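PDB 3BJQ: phage-related protein from Bordetella bronchiseptica RB50, which probably serves as a major capsid protein, many copies of which would assemble into the protein shell of a phage head. Local coordinates for residues E[28-34]-E[221-227]; E[99-103]-E[286-290]; E[246-250]-E[260-264]. One frame throughout, in Å; residues are numbered along the deposited sequence.

Overall arrangement
Interactions 1 and 3 are neighbours, their centres 14 Å apart, and both rest on the mixed sheet that includes strands 221-230 and 245-248. They touch where Leu34 meets Trp246 and where the carbonyl of Leu34 meets Phe263. Interaction 2 is remote: its centre lies 35 Å from that of interaction 1 and 42 Å from that of interaction 3, in a second sheet. Helix 105-131 spans this separation, starting just after 99-103 and reaching the side chains of Leu29 and Leu34. Along the chain, interactions 1 and 3 follow in series, interaction 2 crosses interaction 1, and interaction 3 is nested inside the loop closed by interaction 2. The elongated layout is consistent with an HK97-like capsid subunit.

Interaction 1: E[28-34]-E[221-227]; sequences TLIGKKL and EIVVGTA
Ile30 is the main bump of this contact, and strand 221-225 supplies its hollow, on the face of the six-stranded mixed sheet turned away from helix 210-217. With CG1 held between its backbone N and carbonyl carbon (chi1 60°), Ile30 spreads two branches over the strand. Ile30 CD1 lies 3.6 Å from Val223 CG2 and against the backbone N of Gly225; Ile30 CG2 sits 3.6 Å from Val224 O. Val223 answers as a wedge. Its CG2 faces Ile30, while Val223 CG1 fits under the aliphatic part of Lys33, 4.0 Å from Lys33 CG. A smaller bump closes the other end, with Leu29 CD2 against Ala227 CB.

The lysine chain bends at chi2 (-75°) and crosses Glu221 at about a right angle. Lys33 NZ makes a salt bridge of 2.7 Å to Glu221 OE2, arriving on the syn side and 20° out of the carboxylate plane. Glu124 of helix 105-131 receives the N-H groups of Ile30 and Gly31, which probably steadies the turn from which Ile30 projects.

Beside Thr28 the two backbones stand apart, and water fills in. One water donates to Thr28 O and accepts from Ala227 N at 3.1 Å; another donates both to Thr28 O at 2.8 Å and to Val224 O at 2.6 Å.

Interaction 2: E[99-103]-E[286-290]; sequences ASQVP and SWIYG
Trp287 makes the largest share of this contact, its indole lying in the curl of the loop 99-103. CG stands beside the backbone N (chi1 -73°), directing the ring toward the loop. At the ring edge Trp287 NE1 donates to Ala99 O at 3.0 Å; the N-H...O angle of 161° shows a fairly straight bond, and the oxygen lies in the indole plane. Gln101 O is also near Trp287 NE1, at 3.2 Å, but its angle is too poor for a hydrogen bond. One face of the indole is roofed by the next two residues of the loop. Pro103 CD stands 3.8 Å from the centroid of the five-membered ring of Trp287, and Val102 CA 4.2 Å from that of the six-membered ring, both over the face, within 17° of the ring normal, which identifies them as CH-pi contacts. Val102 CG2 adds an apolar touch on Trp287 CH2 at 3.9 Å. Packing from Ala10 of the second subunit also reaches Trp287.

Strand 286-299 here runs between strands 87-92 and 274-281 in an antiparallel portion of the sheet: Trp287 bonds through its backbone to Val91, whereas Ile288 bonds to Tyr279 and packs against Arg70 of the fourth subunit. In an HK97-like reading, this region would probably correspond to the peripheral domain, whose long spine helix would probably be helix 105-131.

Tyr289 comes next, meeting Pro103 from the opposite direction. Its hydroxyl reaches the proline ring, with Tyr289 OH 3.3 Å from Pro103 CG and 3.4 Å from Pro103 CB, so the pyrrolidine touches both this phenol end and the indole.

Interaction 3: E[246-250]-E[260-264]; sequences WLGYV and EPSFG
Trp246 and Phe263 form a T-shaped pair in which the indole edge points into the phenyl face. Trp246 CZ2 lies over the centre of the Phe263 ring, 3.4 Å above its plane; the six-membered and phenyl centroids are 4.8 Å apart, with the planes at 66°. On one face of the indole sits the backbone N of Gly248, 3.5 Å above the plane, and the indole occupies the side of Gly248 where no side chain stands. Val250 CG2 takes another place at the indole edge. The Tyr249 ring is met at its edge by Pro261 O, which lies in its plane, 3.7 Å from Tyr249 CE2, and one water joins that carbonyl, to which it donates at 2.6 Å, to Tyr249 OH.

The backbones are tied by Phe263 N, which donates to Tyr249 O at 3.1 Å; the C=O...N angle of 163° means that the donor arrives almost along the carbonyl. Ser262, its OG anti to the backbone N (chi1 -160°), places that oxygen 3.4 Å from Val250 CA, and there it receives the N-H of Ser251.

Strand 246-248 pairs with strands 179-183 and 305-309, so this loop contact joins the end of an inner strand of the six-stranded sheet to the start of strand 264-269 in the other sheet. Helix 158-173 packs on Leu247 and Tyr249, helix 52-58 covers Pro261, and Phe35 meets Phe263 edge-to-face.

Interaction 1: E[28-34]-E[221-227]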
ATOM      1  N   THR E  28       4.132  36.472  12.328  1.00 37.13           N
ATOM      2  CA  THR E  28       4.263  37.751  13.018  1.00 35.64           C
ATOM      3  C   THR E  28       2.899  38.411  13.329  1.00 36.11           C
ATOM      4  O   THR E  28       2.860  39.443  14.024  1.00 35.31           O
ATOM      5  CB  THR E  28       5.188  38.739  12.271  1.00 34.25           C
ATOM      6  OG1 THR E  28       4.524  39.275  11.118  1.00 34.00           O
ATOM      7  CG2 THR E  28       6.504  38.064  11.902  1.00 33.75           C
ATOM      8  N   LEU E  29       1.807  37.838  12.800  1.00 33.24           N
ATOM      9  CA  LEU E  29       0.464  38.304  13.139  1.00 32.85           C
ATOM     10  C   LEU E  29       0.016  37.518  14.373  1.00 32.51           C
ATOM     11  O   LEU E  29       0.164  36.306  14.422  1.00 33.89           O
ATOM     12  CB  LEU E  29      -0.503  38.128  11.976  1.00 33.24           C
ATOM     13  CG  LEU E  29      -0.122  38.828  10.667  1.00 31.85           C
ATOM     14  CD1 LEU E  29      -1.230  38.639   9.678  1.00 31.84           C
ATOM     15  CD2 LEU E  29       0.143  40.291  10.858  1.00 27.81           C
ATOM     16  N   ILE E  30      -0.524  38.215  15.372  1.00 32.19           N
ATOM     17  CA  ILE E  30      -0.807  37.594  16.659  1.00 29.82           C
ATOM     18  C   ILE E  30      -2.297  37.572  17.036  1.00 31.39           C
ATOM     19  O   ILE E  30      -2.643  37.071  18.096  1.00 32.09           O
ATOM     20  CB  ILE E  30       0.045  38.244  17.780  1.00 31.51           C
ATOM     21  CG1 ILE E  30      -0.252  39.745  17.893  1.00 33.40           C
ATOM     22  CG2 ILE E  30       1.548  38.014  17.500  1.00 30.82           C
ATOM     23  CD1 ILE E  30      -0.038  40.338  19.253  1.00 23.69           C
ATOM     24  N   GLY E  31      -3.176  38.059  16.153  1.00 30.93           N
ATOM     25  CA  GLY E  31      -4.618  38.101  16.431  1.00 31.88           C
ATOM     26  C   GLY E  31      -5.226  36.777  16.849  1.00 30.30           C
ATOM     27  O   GLY E  31      -6.023  36.712  17.786  1.00 31.61           O
ATOM     28  N   LYS E  32      -4.815  35.711  16.190  1.00 29.25           N
ATOM     29  CA  LYS E  32      -5.296  34.355  16.514  1.00 30.19           C
ATOM     30  C   LYS E  32      -4.764  33.841  17.848  1.00 30.01           C
ATOM     31  O   LYS E  32      -5.241  32.834  18.364  1.00 29.09           O
ATOM     32  CB  LYS E  32      -4.950  33.391  15.382  1.00 28.29           C
ATOM     33  CG  LYS E  32      -5.551  33.799  14.060  1.00 30.88           C
ATOM     34  CD  LYS E  32      -5.098  32.943  12.878  1.00 32.98           C
ATOM     35  CE  LYS E  32      -6.054  33.133  11.696  1.00 32.98           C
ATOM     36  NZ  LYS E  32      -5.745  32.286  10.488  1.00 35.62           N
ATOM     37  N   LYS E  33      -3.796  34.548  18.428  1.00 31.80           N
ATOM     38  CA  LYS E  33      -3.279  34.178  19.755  1.00 30.64           C
ATOM     39  C   LYS E  33      -4.183  34.710  20.863  1.00 30.94           C
ATOM     40  O   LYS E  33      -4.112  34.241  21.998  1.00 32.73           O
ATOM     41  CB  LYS E  33      -1.866  34.713  19.948  1.00 35.95           C
ATOM     42  CG  LYS E  33      -0.795  34.040  19.060  1.00 37.61           C
ATOM     43  CD  LYS E  33      -0.451  32.672  19.568  1.00 37.42           C
ATOM     44  CE  LYS E  33       0.519  31.978  18.625  1.00 44.72           C
ATOM     45  NZ  LYS E  33       1.502  31.093  19.352  1.00 49.29           N
ATOM     46  N   LEU E  34      -4.988  35.715  20.536  1.00 29.24           N
ATOM     47  CA  LEU E  34      -5.991  36.273  21.439  1.00 30.00           C
ATOM     48  C   LEU E  34      -7.376  35.716  21.100  1.00 29.65           C
ATOM     49  O   LEU E  34      -8.196  35.525  21.991  1.00 29.47           O
ATOM     50  CB  LEU E  34      -6.042  37.804  21.330  1.00 27.19           C
ATOM     51  CG  LEU E  34      -4.899  38.615  21.950  1.00 34.13           C
ATOM     52  CD1 LEU E  34      -3.620  38.471  21.127  1.00 34.08           C
ATOM     53  CD2 LEU E  34      -5.316  40.067  22.069  1.00 30.59           C
ATOM     54  N   GLU E 221       3.007  32.682  27.691  1.00 36.66           N
ATOM     55  CA  GLU E 221       3.399  33.117  26.375  1.00 36.78           C
ATOM     56  C   GLU E 221       3.261  34.624  26.246  1.00 34.92           C
ATOM     57  O   GLU E 221       2.260  35.195  26.664  1.00 34.19           O
ATOM     58  CB  GLU E 221       2.525  32.411  25.348  1.00 38.84           C
ATOM     59  CG  GLU E 221       2.897  32.716  23.895  1.00 43.52           C
ATOM     60  CD  GLU E 221       2.279  31.736  22.916  1.00 39.83           C
ATOM     61  OE1 GLU E 221       1.382  30.963  23.326  1.00 47.90           O
ATOM     62  OE2 GLU E 221       2.690  31.754  21.733  1.00 47.24           O
ATOM     63  N   ILE E 222       4.288  35.253  25.683  1.00 32.82           N
ATOM     64  CA  ILE E 222       4.273  36.680  25.383  1.00 32.27           C
ATOM     65  C   ILE E 222       4.253  36.789  23.876  1.00 31.95           C
ATOM     66  O   ILE E 222       5.085  36.168  23.210  1.00 31.89           O
ATOM     67  CB  ILE E 222       5.534  37.409  25.952  1.00 32.97           C
ATOM     68  CG1 ILE E 222       5.538  37.341  27.474  1.00 27.63           C
ATOM     69  CG2 ILE E 222       5.603  38.904  25.448  1.00 32.66           C
ATOM     70  CD1 ILE E 222       6.682  38.127  28.159  1.00 33.94           C
ATOM     71  N   VAL E 223       3.293  37.535  23.338  1.00 32.63           N
ATOM     72  CA  VAL E 223       3.204  37.784  21.901  1.00 30.67           C
ATOM     73  C   VAL E 223       3.403  39.282  21.672  1.00 31.79           C
ATOM     74  O   VAL E 223       2.989  40.096  22.495  1.00 30.85           O
ATOM     75  CB  VAL E 223       1.888  37.220  21.304  1.00 31.78           C
ATOM     76  CG1 VAL E 223       1.812  35.707  21.547  1.00 27.91           C
ATOM     77  CG2 VAL E 223       0.661  37.915  21.858  1.00 30.64           C
ATOM     78  N   VAL E 224       4.105  39.636  20.592  1.00 31.23           N
ATOM     79  CA  VAL E 224       4.410  41.020  20.293  1.00 30.35           C
ATOM     80  C   VAL E 224       3.590  41.528  19.108  1.00 30.90           C
ATOM     81  O   VAL E 224       3.618  40.935  18.033  1.00 30.73           O
ATOM     82  CB  VAL E 224       5.895  41.222  19.966  1.00 31.62           C
ATOM     83  CG1 VAL E 224       6.186  42.723  19.798  1.00 25.94           C
ATOM     84  CG2 VAL E 224       6.780  40.594  21.081  1.00 30.50           C
ATOM     85  N   GLY E 225       2.903  42.653  19.319  1.00 31.59           N
ATOM     86  CA  GLY E 225       2.082  43.283  18.291  1.00 31.88           C
ATOM     87  C   GLY E 225       2.899  44.172  17.409  1.00 31.66           C
ATOM     88  O   GLY E 225       3.053  45.345  17.705  1.00 32.25           O
ATOM     89  N   THR E 226       3.380  43.610  16.298  1.00 32.46           N
ATOM     90  CA  THR E 226       4.310  44.291  15.394  1.00 31.88           C
ATOM     91  C   THR E 226       3.655  44.883  14.124  1.00 34.45           C
ATOM     92  O   THR E 226       4.210  45.803  13.528  1.00 34.41           O
ATOM     93  CB  THR E 226       5.452  43.355  14.981  1.00 32.36           C
ATOM     94  OG1 THR E 226       4.906  42.160  14.424  1.00 34.93           O
ATOM     95  CG2 THR E 226       6.346  42.973  16.200  1.00 30.39           C
ATOM     96  N   ALA E 227       2.490  44.361  13.725  1.00 34.50           N
ATOM     97  CA  ALA E 227       1.870  44.736  12.447  1.00 34.76           C
ATOM     98  C   ALA E 227       1.623  46.228  12.397  1.00 35.64           C
ATOM     99  O   ALA E 227       1.319  46.847  13.404  1.00 35.27           O
ATOM    100  CB  ALA E 227       0.564  43.953  12.190  1.00 31.20           C
TER
HETATM  101  O   HOH W   1       1.275  41.746  14.757  1.00 22.96           O
HETATM  102  O   HOH W   2       3.748  41.837  11.831  1.00 29.79           O
HETATM  103  O   HOH W   3       4.644  39.419  16.186  1.00 30.52           O

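Interaction 2: E[99-103]-E[286-290]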
ATOM      1  N   ALA E  99      -1.416  29.281 -21.430  1.00 40.76           N
ATOM      2  CA  ALA E  99      -2.507  29.788 -20.624  1.00 41.41           C
ATOM      3  C   ALA E  99      -3.814  29.075 -20.939  1.00 42.80           C
ATOM      4  O   ALA E  99      -4.801  29.267 -20.248  1.00 41.83           O
ATOM      5  CB  ALA E  99      -2.668  31.289 -20.815  1.00 40.17           C
ATOM      6  N   SER E 100      -3.821  28.245 -21.978  1.00 43.70           N
ATOM      7  CA  SER E 100      -5.045  27.565 -22.387  1.00 44.28           C
ATOM      8  C   SER E 100      -5.366  26.472 -21.401  1.00 43.27           C
ATOM      9  O   SER E 100      -6.486  26.010 -21.353  1.00 45.49           O
ATOM     10  CB  SER E 100      -4.940  26.972 -23.801  1.00 44.86           C
ATOM     11  OG  SER E 100      -4.328  25.689 -23.787  1.00 45.77           O
ATOM     12  N   GLN E 101      -4.386  26.060 -20.612  1.00 43.79           N
ATOM     13  CA  GLN E 101      -4.582  24.999 -19.626  1.00 43.50           C
ATOM     14  C   GLN E 101      -4.812  25.558 -18.225  1.00 42.40           C
ATOM     15  O   GLN E 101      -4.419  26.678 -17.919  1.00 40.90           O
ATOM     16  CB  GLN E 101      -3.371  24.044 -19.612  1.00 44.00           C
ATOM     17  CG  GLN E 101      -3.060  23.398 -20.977  1.00 47.51           C
ATOM     18  CD  GLN E 101      -4.245  22.646 -21.568  1.00 56.03           C
ATOM     19  OE1 GLN E 101      -4.773  21.707 -20.954  1.00 55.83           O
ATOM     20  NE2 GLN E 101      -4.675  23.056 -22.771  1.00 57.04           N
ATOM     21  N   VAL E 102      -5.462  24.760 -17.387  1.00 41.60           N
ATOM     22  CA  VAL E 102      -5.681  25.113 -15.982  1.00 41.23           C
ATOM     23  C   VAL E 102      -4.307  25.250 -15.333  1.00 39.92           C
ATOM     24  O   VAL E 102      -3.448  24.426 -15.590  1.00 40.54           O
ATOM     25  CB  VAL E 102      -6.546  24.026 -15.272  1.00 41.42           C
ATOM     26  CG1 VAL E 102      -6.517  24.176 -13.778  1.00 41.36           C
ATOM     27  CG2 VAL E 102      -7.997  24.071 -15.778  1.00 44.73           C
ATOM     28  N   PRO E 103      -4.087  26.285 -14.491  1.00 38.49           N
ATOM     29  CA  PRO E 103      -2.742  26.448 -13.931  1.00 37.23           C
ATOM     30  C   PRO E 103      -2.338  25.296 -13.033  1.00 36.96           C
ATOM     31  O   PRO E 103      -3.185  24.652 -12.426  1.00 36.29           O
ATOM     32  CB  PRO E 103      -2.853  27.742 -13.102  1.00 36.15           C
ATOM     33  CG  PRO E 103      -4.050  28.409 -13.585  1.00 39.15           C
ATOM     34  CD  PRO E 103      -4.998  27.324 -13.992  1.00 37.79           C
ATOM     35  N   SER E 286      -6.919  35.935 -17.261  1.00 40.01           N
ATOM     36  CA  SER E 286      -6.469  35.320 -16.049  1.00 37.39           C
ATOM     37  C   SER E 286      -7.376  34.159 -15.652  1.00 36.57           C
ATOM     38  O   SER E 286      -8.562  34.147 -15.988  1.00 36.85           O
ATOM     39  CB  SER E 286      -6.506  36.345 -14.908  1.00 37.42           C
ATOM     40  OG  SER E 286      -5.522  37.348 -15.050  1.00 39.70           O
ATOM     41  N   TRP E 287      -6.807  33.179 -14.958  1.00 34.20           N
ATOM     42  CA  TRP E 287      -7.582  32.141 -14.293  1.00 33.63           C
ATOM     43  C   TRP E 287      -7.885  32.651 -12.892  1.00 33.09           C
ATOM     44  O   TRP E 287      -6.996  33.146 -12.231  1.00 32.69           O
ATOM     45  CB  TRP E 287      -6.822  30.817 -14.201  1.00 34.60           C
ATOM     46  CG  TRP E 287      -6.724  30.142 -15.495  1.00 34.19           C
ATOM     47  CD1 TRP E 287      -5.733  30.294 -16.414  1.00 35.93           C
ATOM     48  CD2 TRP E 287      -7.648  29.200 -16.049  1.00 35.45           C
ATOM     49  NE1 TRP E 287      -5.975  29.495 -17.506  1.00 34.16           N
ATOM     50  CE2 TRP E 287      -7.138  28.805 -17.304  1.00 34.64           C
ATOM     51  CE3 TRP E 287      -8.839  28.623 -15.594  1.00 38.47           C
ATOM     52  CZ2 TRP E 287      -7.797  27.899 -18.126  1.00 37.05           C
ATOM     53  CZ3 TRP E 287      -9.480  27.695 -16.401  1.00 38.33           C
ATOM     54  CH2 TRP E 287      -8.967  27.357 -17.667  1.00 38.40           C
ATOM     55  N   ILE E 288      -9.137  32.493 -12.456  1.00 33.13           N
ATOM     56  CA  ILE E 288      -9.636  33.075 -11.215  1.00 32.91           C
ATOM     57  C   ILE E 288     -10.096  32.003 -10.224  1.00 32.90           C
ATOM     58  O   ILE E 288     -10.965  31.187 -10.540  1.00 34.00           O
ATOM     59  CB  ILE E 288     -10.855  34.013 -11.495  1.00 34.90           C
ATOM     60  CG1 ILE E 288     -10.487  35.087 -12.506  1.00 34.61           C
ATOM     61  CG2 ILE E 288     -11.369  34.689 -10.228  1.00 33.00           C
ATOM     62  CD1 ILE E 288      -9.427  36.006 -12.046  1.00 34.93           C
ATOM     63  N   TYR E 289      -9.522  32.020  -9.024  1.00 32.81           N
ATOM     64  CA  TYR E 289      -9.939  31.112  -7.937  1.00 32.43           C
ATOM     65  C   TYR E 289     -10.656  31.899  -6.861  1.00 32.43           C
ATOM     66  O   TYR E 289     -10.063  32.777  -6.228  1.00 33.34           O
ATOM     67  CB  TYR E 289      -8.764  30.424  -7.275  1.00 30.39           C
ATOM     68  CG  TYR E 289      -7.845  29.674  -8.178  1.00 31.25           C
ATOM     69  CD1 TYR E 289      -6.924  30.351  -8.964  1.00 32.38           C
ATOM     70  CD2 TYR E 289      -7.816  28.279  -8.177  1.00 35.04           C
ATOM     71  CE1 TYR E 289      -6.047  29.682  -9.773  1.00 34.49           C
ATOM     72  CE2 TYR E 289      -6.916  27.597  -8.967  1.00 35.74           C
ATOM     73  CZ  TYR E 289      -6.029  28.313  -9.767  1.00 31.72           C
ATOM     74  OH  TYR E 289      -5.135  27.663 -10.580  1.00 33.02           O
ATOM     75  N   GLY E 290     -11.915  31.560  -6.626  1.00 32.18           N
ATOM     76  CA  GLY E 290     -12.675  32.162  -5.565  1.00 31.86           C
ATOM     77  C   GLY E 290     -12.124  31.620  -4.263  1.00 32.24           C
ATOM     78  O   GLY E 290     -11.932  30.416  -4.127  1.00 32.07           O
TER

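Interaction 3: E[246-250]-E[260-264]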
ATOM      1  N   TRP E 246      -1.729  44.146  26.818  1.00 30.80           N
ATOM      2  CA  TRP E 246      -2.954  43.414  27.122  1.00 30.82           C
ATOM      3  C   TRP E 246      -2.569  42.069  27.744  1.00 30.83           C
ATOM      4  O   TRP E 246      -1.543  41.515  27.399  1.00 30.41           O
ATOM      5  CB  TRP E 246      -3.754  43.223  25.844  1.00 29.61           C
ATOM      6  CG  TRP E 246      -4.964  42.340  25.962  1.00 32.48           C
ATOM      7  CD1 TRP E 246      -6.259  42.741  26.167  1.00 31.65           C
ATOM      8  CD2 TRP E 246      -5.003  40.904  25.845  1.00 31.30           C
ATOM      9  NE1 TRP E 246      -7.084  41.651  26.199  1.00 30.58           N
ATOM     10  CE2 TRP E 246      -6.347  40.513  26.004  1.00 33.76           C
ATOM     11  CE3 TRP E 246      -4.030  39.914  25.629  1.00 32.50           C
ATOM     12  CZ2 TRP E 246      -6.749  39.173  25.959  1.00 33.55           C
ATOM     13  CZ3 TRP E 246      -4.423  38.582  25.588  1.00 32.96           C
ATOM     14  CH2 TRP E 246      -5.784  38.226  25.744  1.00 32.39           C
ATOM     15  N   LEU E 247      -3.393  41.572  28.659  1.00 30.71           N
ATOM     16  CA  LEU E 247      -3.209  40.255  29.266  1.00 31.77           C
ATOM     17  C   LEU E 247      -4.503  39.487  29.211  1.00 31.47           C
ATOM     18  O   LEU E 247      -5.549  40.063  29.405  1.00 31.64           O
ATOM     19  CB  LEU E 247      -2.895  40.358  30.742  1.00 32.46           C
ATOM     20  CG  LEU E 247      -1.464  40.474  31.241  1.00 42.31           C
ATOM     21  CD1 LEU E 247      -0.978  41.939  31.211  1.00 41.52           C
ATOM     22  CD2 LEU E 247      -1.486  39.922  32.657  1.00 39.45           C
ATOM     23  N   GLY E 248      -4.437  38.173  29.052  1.00 31.04           N
ATOM     24  CA  GLY E 248      -5.659  37.395  29.048  1.00 31.81           C
ATOM     25  C   GLY E 248      -5.441  35.929  29.268  1.00 31.15           C
ATOM     26  O   GLY E 248      -4.320  35.428  29.155  1.00 30.07           O
ATOM     27  N   TYR E 249      -6.520  35.267  29.659  1.00 32.40           N
ATOM     28  CA  TYR E 249      -6.593  33.816  29.631  1.00 31.63           C
ATOM     29  C   TYR E 249      -7.236  33.469  28.292  1.00 31.78           C
ATOM     30  O   TYR E 249      -8.386  33.826  28.036  1.00 32.04           O
ATOM     31  CB  TYR E 249      -7.413  33.212  30.779  1.00 33.24           C
ATOM     32  CG  TYR E 249      -7.619  31.746  30.541  1.00 29.36           C
ATOM     33  CD1 TYR E 249      -6.602  30.849  30.771  1.00 28.93           C
ATOM     34  CD2 TYR E 249      -8.812  31.260  30.010  1.00 29.29           C
ATOM     35  CE1 TYR E 249      -6.766  29.493  30.506  1.00 31.45           C
ATOM     36  CE2 TYR E 249      -8.982  29.906  29.735  1.00 28.89           C
ATOM     37  CZ  TYR E 249      -7.961  29.022  30.001  1.00 30.13           C
ATOM     38  OH  TYR E 249      -8.117  27.667  29.748  1.00 31.86           O
ATOM     39  N   VAL E 250      -6.451  32.805  27.439  1.00 32.36           N
ATOM     40  CA  VAL E 250      -6.887  32.314  26.123  1.00 31.74           C
ATOM     41  C   VAL E 250      -6.692  30.814  26.174  1.00 32.71           C
ATOM     42  O   VAL E 250      -5.584  30.317  26.492  1.00 31.97           O
ATOM     43  CB  VAL E 250      -6.033  32.919  24.994  1.00 31.30           C
ATOM     44  CG1 VAL E 250      -6.550  32.508  23.593  1.00 32.86           C
ATOM     45  CG2 VAL E 250      -6.016  34.432  25.106  1.00 31.55           C
ATOM     46  N   GLU E 260     -16.356  26.789  24.926  1.00 31.94           N
ATOM     47  CA  GLU E 260     -15.450  26.642  26.044  1.00 32.26           C
ATOM     48  C   GLU E 260     -15.003  28.023  26.543  1.00 32.01           C
ATOM     49  O   GLU E 260     -14.589  28.859  25.727  1.00 31.84           O
ATOM     50  CB  GLU E 260     -14.244  25.806  25.628  1.00 31.50           C
ATOM     51  CG  GLU E 260     -13.159  25.780  26.658  1.00 32.72           C
ATOM     52  CD  GLU E 260     -12.034  24.848  26.273  1.00 39.61           C
ATOM     53  OE1 GLU E 260     -11.753  24.720  25.056  1.00 41.10           O
ATOM     54  OE2 GLU E 260     -11.442  24.249  27.193  1.00 41.96           O
ATOM     55  N   PRO E 261     -15.164  28.290  27.860  1.00 29.90           N
ATOM     56  CA  PRO E 261     -14.715  29.548  28.452  1.00 29.46           C
ATOM     57  C   PRO E 261     -13.302  29.975  28.083  1.00 31.14           C
ATOM     58  O   PRO E 261     -12.313  29.239  28.301  1.00 33.26           O
ATOM     59  CB  PRO E 261     -14.914  29.327  29.944  1.00 27.72           C
ATOM     60  CG  PRO E 261     -16.048  28.432  30.029  1.00 26.03           C
ATOM     61  CD  PRO E 261     -15.918  27.497  28.847  1.00 28.56           C
ATOM     62  N   SER E 262     -13.238  31.177  27.515  1.00 29.87           N
ATOM     63  CA  SER E 262     -12.015  31.805  27.077  1.00 31.30           C
ATOM     64  C   SER E 262     -12.280  33.285  26.836  1.00 31.56           C
ATOM     65  O   SER E 262     -13.440  33.694  26.754  1.00 32.06           O
ATOM     66  CB  SER E 262     -11.517  31.138  25.775  1.00 31.59           C
ATOM     67  OG  SER E 262     -10.136  31.380  25.561  1.00 35.31           O
ATOM     68  N   PHE E 263     -11.220  34.085  26.736  1.00 31.42           N
ATOM     69  CA  PHE E 263     -11.366  35.517  26.439  1.00 31.21           C
ATOM     70  C   PHE E 263     -12.089  35.786  25.122  1.00 30.58           C
ATOM     71  O   PHE E 263     -12.948  36.665  25.026  1.00 31.61           O
ATOM     72  CB  PHE E 263      -9.994  36.213  26.393  1.00 30.45           C
ATOM     73  CG  PHE E 263     -10.042  37.611  25.819  1.00 28.44           C
ATOM     74  CD1 PHE E 263     -10.452  38.675  26.595  1.00 30.53           C
ATOM     75  CD2 PHE E 263      -9.676  37.852  24.505  1.00 33.24           C
ATOM     76  CE1 PHE E 263     -10.532  39.943  26.069  1.00 33.41           C
ATOM     77  CE2 PHE E 263      -9.744  39.112  23.980  1.00 27.60           C
ATOM     78  CZ  PHE E 263     -10.172  40.158  24.758  1.00 33.85           C
ATOM     79  N   GLY E 264     -11.716  35.057  24.078  1.00 30.94           N
ATOM     80  CA  GLY E 264     -12.305  35.308  22.754  1.00 28.69           C
ATOM     81  C   GLY E 264     -12.036  34.231  21.735  1.00 29.28           C
ATOM     82  O   GLY E 264     -11.260  33.310  21.964  1.00 25.16           O
TER
HETATM   83  O   HOH W   4     -10.766  27.146  28.528  1.00 37.15           O